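Local coordinates for protein lectin (Pleurotus ostreatus, PDB 6KBQ) that binds calcium ions and N-acetyl-D-galactosamine, and probably recognises glycans that carry this sugar, at residues 145-150 with 163-168. Numbering follows the deposited sequence.
Sequences AGIMAS and FVTDES
Ala149 and Thr165 face each other where the antiparallel beta hairpin of strands 146-155 and 160-164 comes apart, and they illustrate how a side chain can take over a backbone role at the end of a strand. The last regular bridge is Ser150 with Val164, a non-hydrogen-bonded pair whose CA atoms lie 4.7 Å apart. Ala149 and Thr165 occupy the next, hydrogen-bonded position, with the CA separation of 5.6 Å expected there.

Two hydrogen bonds join the two residues. Thr165 N donates to Ala149 O over 3.3 Å, the donor tilted 27° from the carbonyl plane. In return Ala149 N donates to Thr165 OG1, 3.0 Å away and nearly straight at 165°, where regular pairing would have used the carbonyl oxygen of Thr165. With chi1 at 41°, OG1 sits between its own backbone N and carbonyl carbon, facing the N-H of Ala149, while CG2 is directed anti to the carbonyl carbon. The hydroxyl is also hydrogen-bonded to Lys54 O, and Ser53 OG bonds to Ala149 O, so Ser53 and Lys54, at the start of strand 54-57, share the polar atoms of the junction.

The nonpolar contacts are methyl to methyl. Ala149 CB meets Thr165 CG2 at 3.9 Å, and Ile147 CD1 approaches the same methyl from further back along the strand, at 4.2 Å. Ile147 also packs against Phe75 and Ile134 of the facing sheet and Ile56 of strand 54-57; separately, its side chain is about 7 Å from that of Asp97, a calcium ligand.

Beyond Thr165 the chain leaves the hairpin in an Asx turn: Asp166 OD1 receives Ser168 N from above the carboxylate plane and Ser168 OG at its syn lone pair.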
loop_
_atom_site.group_PDB
_atom_site.type_symbol
_atom_site.label_atom_id
_atom_site.label_comp_id
_atom_site.label_asym_id
_atom_site.label_seq_id
_atom_site.Cartn_x
_atom_site.Cartn_y
_atom_site.Cartn_z
ATOM N N ALA A 145 -23.275 -11.566 -5.719
ATOM C CA ALA A 145 -22.120 -11.040 -6.440
ATOM C C ALA A 145 -21.944 -9.564 -6.113
ATOM O O ALA A 145 -22.932 -8.842 -5.945
ATOM C CB ALA A 145 -22.277 -11.223 -7.961
ATOM N N GLY A 146 -20.699 -9.116 -6.012
ATOM C CA GLY A 146 -20.474 -7.703 -5.752
ATOM C C GLY A 146 -19.007 -7.370 -5.577
ATOM O O GLY A 146 -18.174 -8.237 -5.274
ATOM N N ILE A 147 -18.701 -6.086 -5.781
ATOM C CA ILE A 147 -17.362 -5.562 -5.552
ATOM C C ILE A 147 -17.479 -4.309 -4.700
ATOM O O ILE A 147 -18.445 -3.546 -4.825
ATOM C CB ILE A 147 -16.589 -5.261 -6.864
ATOM C CG1 ILE A 147 -17.251 -4.169 -7.636
ATOM C CG2 ILE A 147 -16.455 -6.522 -7.757
ATOM C CD1 ILE A 147 -16.272 -3.314 -8.395
ATOM N N MET A 148 -16.520 -4.128 -3.798
ATOM C CA MET A 148 -16.468 -2.973 -2.919
ATOM C C MET A 148 -15.041 -2.465 -2.893
ATOM O O MET A 148 -14.103 -3.255 -2.712
ATOM C CB MET A 148 -16.923 -3.319 -1.491
ATOM C CG MET A 148 -16.516 -2.276 -0.446
ATOM S SD MET A 148 -17.011 -2.714 1.246
ATOM C CE MET A 148 -18.718 -2.187 1.254
ATOM N N ALA A 149 -14.870 -1.162 -3.097
ATOM C CA ALA A 149 -13.538 -0.593 -3.044
ATOM C C ALA A 149 -13.587 0.754 -2.354
ATOM O O ALA A 149 -14.591 1.474 -2.394
ATOM C CB ALA A 149 -12.912 -0.439 -4.437
ATOM N N SER A 150 -12.477 1.088 -1.730
ATOM C CA SER A 150 -12.253 2.411 -1.180
ATOM C C SER A 150 -10.941 2.919 -1.762
ATOM O O SER A 150 -9.935 2.193 -1.754
ATOM C CB SER A 150 -12.203 2.317 0.345
ATOM O OG SER A 150 -12.103 3.571 0.955
ATOM N N PHE A 163 -12.746 8.084 -2.186
ATOM C CA PHE A 163 -13.757 7.797 -3.192
ATOM C C PHE A 163 -14.105 6.317 -3.114
ATOM O O PHE A 163 -13.252 5.492 -2.761
ATOM C CB PHE A 163 -13.257 8.164 -4.581
ATOM C CG PHE A 163 -12.840 9.596 -4.691
ATOM C CD1 PHE A 163 -13.752 10.569 -5.073
ATOM C CD2 PHE A 163 -11.542 9.983 -4.377
ATOM C CE1 PHE A 163 -13.372 11.903 -5.162
ATOM C CE2 PHE A 163 -11.159 11.303 -4.463
ATOM C CZ PHE A 163 -12.078 12.268 -4.852
ATOM N N VAL A 164 -15.365 5.983 -3.426
ATOM C CA VAL A 164 -15.898 4.654 -3.150
ATOM C C VAL A 164 -16.686 4.155 -4.344
ATOM O O VAL A 164 -17.170 4.933 -5.167
ATOM C CB VAL A 164 -16.791 4.615 -1.885
ATOM C CG1 VAL A 164 -15.984 5.006 -0.667
ATOM C CG2 VAL A 164 -18.006 5.544 -2.044
ATOM N N THR A 165 -16.802 2.830 -4.431
ATOM C CA THR A 165 -17.749 2.219 -5.355
ATOM C C THR A 165 -19.164 2.587 -4.920
ATOM O O THR A 165 -19.499 2.513 -3.733
ATOM C CB THR A 165 -17.575 0.694 -5.362
ATOM O OG1 THR A 165 -17.371 0.234 -4.021
ATOM C CG2 THR A 165 -16.372 0.285 -6.191
ATOM N N ASP A 166 -19.985 3.012 -5.869
ATOM C CA ASP A 166 -21.386 3.286 -5.578
ATOM C C ASP A 166 -22.141 3.333 -6.900
ATOM O O ASP A 166 -21.626 2.921 -7.944
ATOM C CB ASP A 166 -21.557 4.578 -4.771
ATOM C CG ASP A 166 -21.014 5.817 -5.487
ATOM O OD1 ASP A 166 -20.900 5.830 -6.738
ATOM O OD2 ASP A 166 -20.702 6.801 -4.780
ATOM N N GLU A 167 -23.364 3.871 -6.850
ATOM C CA GLU A 167 -24.253 3.907 -8.002
ATOM C C GLU A 167 -23.767 4.844 -9.101
ATOM O O GLU A 167 -24.299 4.779 -10.207
ATOM C CB GLU A 167 -25.664 4.305 -7.548
ATOM C CG GLU A 167 -25.787 5.759 -7.054
ATOM C CD GLU A 167 -25.382 5.972 -5.585
ATOM O OE1 GLU A 167 -24.922 5.023 -4.888
ATOM O OE2 GLU A 167 -25.533 7.123 -5.114
ATOM N N SER A 168 -22.774 5.699 -8.834
ATOM C CA SER A 168 -22.217 6.543 -9.884
ATOM C C SER A 168 -21.238 5.797 -10.793
ATOM O O SER A 168 -20.846 6.342 -11.828
ATOM C CB SER A 168 -21.538 7.772 -9.263
ATOM O OG SER A 168 -20.318 7.442 -8.615
#